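Long-range contact in mannan endo-1,4-beta-mannosidase (Mytilus edulis, PDB 2C0H), which hydrolyses internal beta-1,4-mannosidic linkages in the backbones of mannans, galactomannans and glucomannans: residues T88-A100 with P144-W158. The protein carries 3 engineered substitutions. Numbering follows the deposited sequence.
Sequences TLISDMRAYLHAA and PMANALKNEKALGGW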
loop_
_atom_site.group_PDB
_atom_site.type_symbol
_atom_site.label_atom_id
_atom_site.label_comp_id
_atom_site.label_asym_id
_atom_site.label_seq_id
_atom_site.Cartn_x
_atom_site.Cartn_y
_atom_site.Cartn_z
ATOM N N THR A 88 4.709 13.199 -19.641
ATOM C CA THR A 88 3.465 13.582 -18.976
ATOM C C THR A 88 3.157 12.754 -17.727
ATOM O O THR A 88 2.096 12.941 -17.125
ATOM C CB THR A 88 2.258 13.549 -19.948
ATOM O OG1 THR A 88 2.152 12.247 -20.525
ATOM C CG2 THR A 88 2.433 14.579 -21.045
ATOM N N LEU A 89 4.058 11.869 -17.290
ATOM C CA LEU A 89 3.787 11.091 -16.064
ATOM C C LEU A 89 3.615 12.005 -14.854
ATOM O O LEU A 89 2.616 11.928 -14.136
ATOM C CB LEU A 89 4.875 10.040 -15.792
ATOM C CG LEU A 89 4.720 9.209 -14.503
ATOM C CD1 LEU A 89 3.343 8.508 -14.457
ATOM C CD2 LEU A 89 5.838 8.185 -14.321
ATOM N N ILE A 90 4.602 12.851 -14.591
ATOM C CA ILE A 90 4.538 13.717 -13.420
ATOM C C ILE A 90 3.369 14.711 -13.523
ATOM O O ILE A 90 2.653 14.911 -12.543
ATOM C CB ILE A 90 5.897 14.410 -13.162
ATOM C CG1 ILE A 90 6.914 13.338 -12.764
ATOM C CG2 ILE A 90 5.787 15.489 -12.061
ATOM C CD1 ILE A 90 8.358 13.782 -12.743
ATOM N N SER A 91 3.161 15.319 -14.690
ATOM C CA SER A 91 2.080 16.303 -14.852
ATOM C C SER A 91 0.691 15.655 -14.726
ATOM O O SER A 91 -0.212 16.273 -14.176
ATOM C CB SER A 91 2.230 17.119 -16.147
ATOM O OG SER A 91 2.333 16.305 -17.291
ATOM N N ASP A 92 0.548 14.418 -15.199
ATOM C CA ASP A 92 -0.690 13.620 -14.972
ATOM C C ASP A 92 -0.907 13.354 -13.479
ATOM O O ASP A 92 -2.010 13.517 -12.960
ATOM C CB ASP A 92 -0.635 12.271 -15.695
ATOM C CG ASP A 92 -1.078 12.330 -17.160
ATOM O OD1 ASP A 92 -1.351 13.408 -17.719
ATOM O OD2 ASP A 92 -1.146 11.232 -17.741
ATOM N N MET A 93 0.132 12.919 -12.775
ATOM C CA MET A 93 0.014 12.661 -11.338
ATOM C C MET A 93 -0.327 13.965 -10.585
ATOM O O MET A 93 -1.142 13.960 -9.667
ATOM C CB MET A 93 1.299 12.000 -10.791
ATOM C CG MET A 93 1.534 10.562 -11.300
ATOM S SD MET A 93 3.154 9.855 -10.878
ATOM C CE MET A 93 2.821 9.325 -9.194
ATOM N N ARG A 94 0.288 15.081 -10.978
ATOM C CA ARG A 94 0.043 16.375 -10.347
ATOM C C ARG A 94 -1.383 16.854 -10.591
ATOM O O ARG A 94 -1.985 17.418 -9.695
ATOM C CB ARG A 94 1.055 17.428 -10.816
ATOM C CG ARG A 94 1.285 18.516 -9.805
ATOM C CD ARG A 94 2.173 19.611 -10.337
ATOM N NE ARG A 94 3.564 19.199 -10.555
ATOM C CZ ARG A 94 4.474 19.061 -9.592
ATOM N NH1 ARG A 94 4.157 19.240 -8.312
ATOM N NH2 ARG A 94 5.720 18.725 -9.905
ATOM N N ALA A 95 -1.928 16.617 -11.787
ATOM C CA ALA A 95 -3.308 17.048 -12.082
ATOM C C ALA A 95 -4.277 16.305 -11.177
ATOM O O ALA A 95 -5.233 16.897 -10.676
ATOM C CB ALA A 95 -3.661 16.824 -13.527
ATOM N N TYR A 96 -4.043 15.007 -11.001
ATOM C CA TYR A 96 -4.868 14.182 -10.108
ATOM C C TYR A 96 -4.746 14.660 -8.675
ATOM O O TYR A 96 -5.736 14.791 -7.967
ATOM C CB TYR A 96 -4.508 12.689 -10.222
ATOM C CG TYR A 96 -5.334 11.754 -9.351
ATOM C CD1 TYR A 96 -6.727 11.846 -9.314
ATOM C CD2 TYR A 96 -4.737 10.744 -8.608
ATOM C CE1 TYR A 96 -7.477 10.979 -8.523
ATOM C CE2 TYR A 96 -5.487 9.879 -7.823
ATOM C CZ TYR A 96 -6.860 9.998 -7.785
ATOM O OH TYR A 96 -7.599 9.116 -7.000
ATOM N N LEU A 97 -3.523 14.920 -8.238
ATOM C CA LEU A 97 -3.321 15.445 -6.886
ATOM C C LEU A 97 -4.039 16.793 -6.660
ATOM O O LEU A 97 -4.559 17.021 -5.570
ATOM C CB LEU A 97 -1.816 15.535 -6.560
ATOM C CG LEU A 97 -1.118 14.182 -6.367
ATOM C CD1 LEU A 97 0.401 14.388 -6.429
ATOM C CD2 LEU A 97 -1.514 13.485 -5.058
ATOM N N HIS A 98 -4.080 17.665 -7.674
ATOM C CA HIS A 98 -4.788 18.952 -7.555
ATOM C C HIS A 98 -6.286 18.718 -7.433
ATOM O O HIS A 98 -6.939 19.387 -6.646
ATOM C CB HIS A 98 -4.517 19.881 -8.731
ATOM C CG HIS A 98 -3.137 20.456 -8.760
ATOM N ND1 HIS A 98 -2.280 20.426 -7.682
ATOM C CD2 HIS A 98 -2.475 21.094 -9.750
ATOM C CE1 HIS A 98 -1.142 21.017 -8.012
ATOM N NE2 HIS A 98 -1.235 21.427 -9.264
ATOM N N ALA A 99 -6.823 17.770 -8.193
ATOM C CA ALA A 99 -8.239 17.390 -8.056
ATOM C C ALA A 99 -8.560 16.841 -6.664
ATOM O O ALA A 99 -9.578 17.198 -6.061
ATOM C CB ALA A 99 -8.612 16.375 -9.133
ATOM N N ALA A 100 -7.689 15.986 -6.139
ATOM C CA ALA A 100 -7.865 15.408 -4.807
ATOM C C ALA A 100 -7.841 16.512 -3.737
ATOM O O ALA A 100 -8.664 16.521 -2.821
ATOM C CB ALA A 100 -6.786 14.359 -4.525
ATOM N N PRO A 144 13.184 10.912 -9.208
ATOM C CA PRO A 144 12.559 12.042 -9.912
ATOM C C PRO A 144 11.081 12.249 -9.567
ATOM O O PRO A 144 10.649 13.377 -9.350
ATOM C CB PRO A 144 12.749 11.675 -11.391
ATOM C CG PRO A 144 13.979 10.852 -11.395
ATOM C CD PRO A 144 13.949 10.054 -10.132
ATOM N N MET A 145 10.331 11.154 -9.486
ATOM C CA MET A 145 8.914 11.210 -9.192
ATOM C C MET A 145 8.660 11.692 -7.762
ATOM O O MET A 145 7.864 12.614 -7.539
ATOM C CB MET A 145 8.307 9.828 -9.405
ATOM C CG MET A 145 6.832 9.764 -9.420
ATOM S SD MET A 145 6.359 8.208 -10.234
ATOM C CE MET A 145 7.324 7.010 -9.312
ATOM N N ALA A 146 9.350 11.088 -6.802
ATOM C CA ALA A 146 9.145 11.417 -5.393
ATOM C C ALA A 146 9.595 12.845 -5.104
ATOM O O ALA A 146 8.967 13.559 -4.329
ATOM C CB ALA A 146 9.858 10.442 -4.508
ATOM N N ASN A 147 10.675 13.278 -5.744
ATOM C CA ASN A 147 11.153 14.644 -5.529
ATOM C C ASN A 147 10.200 15.699 -6.111
ATOM O O ASN A 147 9.932 16.734 -5.493
ATOM C CB ASN A 147 12.549 14.791 -6.144
ATOM C CG ASN A 147 13.273 16.013 -5.644
ATOM O OD1 ASN A 147 13.442 16.198 -4.437
ATOM N ND2 ASN A 147 13.698 16.857 -6.563
ATOM N N ALA A 148 9.655 15.426 -7.288
ATOM C CA ALA A 148 8.790 16.369 -7.982
ATOM C C ALA A 148 7.453 16.587 -7.261
ATOM O O ALA A 148 6.897 17.676 -7.308
ATOM C CB ALA A 148 8.532 15.896 -9.405
ATOM N N LEU A 149 6.935 15.536 -6.637
ATOM C CA LEU A 149 5.588 15.562 -6.031
ATOM C C LEU A 149 5.535 15.810 -4.523
ATOM O O LEU A 149 4.447 15.932 -3.947
ATOM C CB LEU A 149 4.880 14.247 -6.346
ATOM C CG LEU A 149 4.694 14.007 -7.837
ATOM C CD1 LEU A 149 4.155 12.614 -8.090
ATOM C CD2 LEU A 149 3.779 15.043 -8.471
ATOM N N LYS A 150 6.685 15.917 -3.871
ATOM C CA LYS A 150 6.719 15.983 -2.408
ATOM C C LYS A 150 6.041 17.197 -1.764
ATOM O O LYS A 150 5.681 17.135 -0.593
ATOM C CB LYS A 150 8.155 15.879 -1.904
ATOM C CG LYS A 150 9.039 17.015 -2.290
ATOM C CD LYS A 150 10.440 16.728 -1.843
ATOM C CE LYS A 150 11.366 17.786 -2.323
ATOM N NZ LYS A 150 12.767 17.503 -1.883
ATOM N N ASN A 151 5.860 18.287 -2.503
ATOM C CA ASN A 151 5.209 19.476 -1.932
ATOM C C ASN A 151 3.714 19.547 -2.243
ATOM O O ASN A 151 3.050 20.532 -1.912
ATOM C CB ASN A 151 5.928 20.754 -2.378
ATOM C CG ASN A 151 7.371 20.820 -1.889
ATOM O OD1 ASN A 151 7.669 20.500 -0.736
ATOM N ND2 ASN A 151 8.280 21.249 -2.770
ATOM N N GLU A 152 3.173 18.503 -2.866
ATOM C CA GLU A 152 1.741 18.464 -3.140
ATOM C C GLU A 152 0.995 18.081 -1.882
ATOM O O GLU A 152 1.254 17.032 -1.304
ATOM C CB GLU A 152 1.430 17.470 -4.256
ATOM C CG GLU A 152 1.890 17.939 -5.627
ATOM C CD GLU A 152 1.138 19.180 -6.098
ATOM O OE1 GLU A 152 0.006 19.428 -5.617
ATOM O OE2 GLU A 152 1.677 19.933 -6.945
ATOM N N LYS A 153 0.060 18.931 -1.467
ATOM C CA LYS A 153 -0.645 18.715 -0.209
ATOM C C LYS A 153 -1.514 17.458 -0.206
ATOM O O LYS A 153 -1.746 16.886 0.853
ATOM C CB LYS A 153 -1.496 19.925 0.168
ATOM C CG LYS A 153 -0.704 21.087 0.763
ATOM C CD LYS A 153 -1.523 22.380 0.862
ATOM C CE LYS A 153 -2.954 22.133 1.291
ATOM N NZ LYS A 153 -3.629 23.393 1.699
ATOM N N ALA A 154 -1.979 17.021 -1.369
ATOM C CA ALA A 154 -2.784 15.803 -1.439
ATOM C C ALA A 154 -1.985 14.497 -1.529
ATOM O O ALA A 154 -2.572 13.424 -1.561
ATOM C CB ALA A 154 -3.765 15.890 -2.581
ATOM N N LEU A 155 -0.650 14.554 -1.560
ATOM C CA LEU A 155 0.122 13.325 -1.596
ATOM C C LEU A 155 0.220 12.704 -0.199
ATOM O O LEU A 155 0.858 13.261 0.699
ATOM C CB LEU A 155 1.513 13.567 -2.183
ATOM C CG LEU A 155 2.423 12.338 -2.170
ATOM C CD1 LEU A 155 1.902 11.244 -3.099
ATOM C CD2 LEU A 155 3.826 12.754 -2.550
ATOM N N GLY A 156 -0.475 11.585 0.008
ATOM C CA GLY A 156 -0.403 10.850 1.257
ATOM C C GLY A 156 0.874 10.055 1.415
ATOM O O GLY A 156 1.501 10.093 2.471
ATOM N N GLY A 157 1.253 9.298 0.389
ATOM C CA GLY A 157 2.454 8.470 0.471
ATOM C C GLY A 157 2.537 7.414 -0.606
ATOM O O GLY A 157 1.844 7.497 -1.637
ATOM N N TRP A 158 3.429 6.448 -0.365
ATOM C CA TRP A 158 3.846 5.438 -1.345
ATOM C C TRP A 158 3.768 4.024 -0.765
ATOM O O TRP A 158 4.274 3.750 0.317
ATOM C CB TRP A 158 5.289 5.717 -1.825
ATOM C CG TRP A 158 5.517 7.097 -2.346
ATOM C CD1 TRP A 158 6.008 8.182 -1.656
ATOM C CD2 TRP A 158 5.284 7.564 -3.684
ATOM N NE1 TRP A 158 6.077 9.269 -2.472
ATOM C CE2 TRP A 158 5.649 8.925 -3.726
ATOM C CE3 TRP A 158 4.782 6.966 -4.847
ATOM C CZ2 TRP A 158 5.530 9.696 -4.883
ATOM C CZ3 TRP A 158 4.680 7.728 -5.996
ATOM C CH2 TRP A 158 5.044 9.080 -6.006
#
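Leu149 fits as a knob into a hole made by Ile90, Met93, Arg94 and Leu97, and its two methyls divide the work. CD1 meets the Met93 methyl, with CE 3.7 Å from Leu149 CD1, while CD2 faces Ile90 and Leu97 and lies over the centre of one face of the Arg94 guanidinium. The Met93 side chain, bent at chi3, crosses that of Met145 at about a right angle and brings Met93 SD to 3.7 Å from Met145 SD; Met93 CE also reaches the edge of the Trp158 ring. One turn before Met93, Ile90 CG2 packs on Ala148 CB; one turn after it, Leu97 spreads its CD1 against the aliphatic part of Glu152 and its CD2 against Ala154 and Leu155.

Beside this apolar patch the contact turns polar. Arg94 NH1 forms a salt bridge with Glu152 OE2 (2.9 Å), nearly straight at 160° and in the guanidinium plane, using the anti lone pair of the carboxylate oxygen. NH2 donates to Ala148 O at 3.0 Å from above the carbonyl plane, and NH1 adds a weak bond to the same oxygen. Glu152, folded back by its chi2 of -65°, also sets OE1 3.1 Å from His98 CE1 at the imidazole edge.

Behind this first shell stands the barrel wall: Met93 touches Phe109 and Leu66, Leu97 rests on Ile107, and Ala154 and Gly156 pair through their backbones with Ile107 of the neighbouring parallel strand. Helices 89-102 and 131-149 lie side by side on the outside of the TIM barrel, covering strands 106-113 and 155-162; the axes of 89-100 and 144-149 cross at -41°. Arg94 ties the Ala148 carbonyl, near the C-terminal end of helix 131-149, to Glu152 in the turns that lead into strand 155-162; its positive charge probably helps stabilise Glu152 as a carboxylate beside the apolar core.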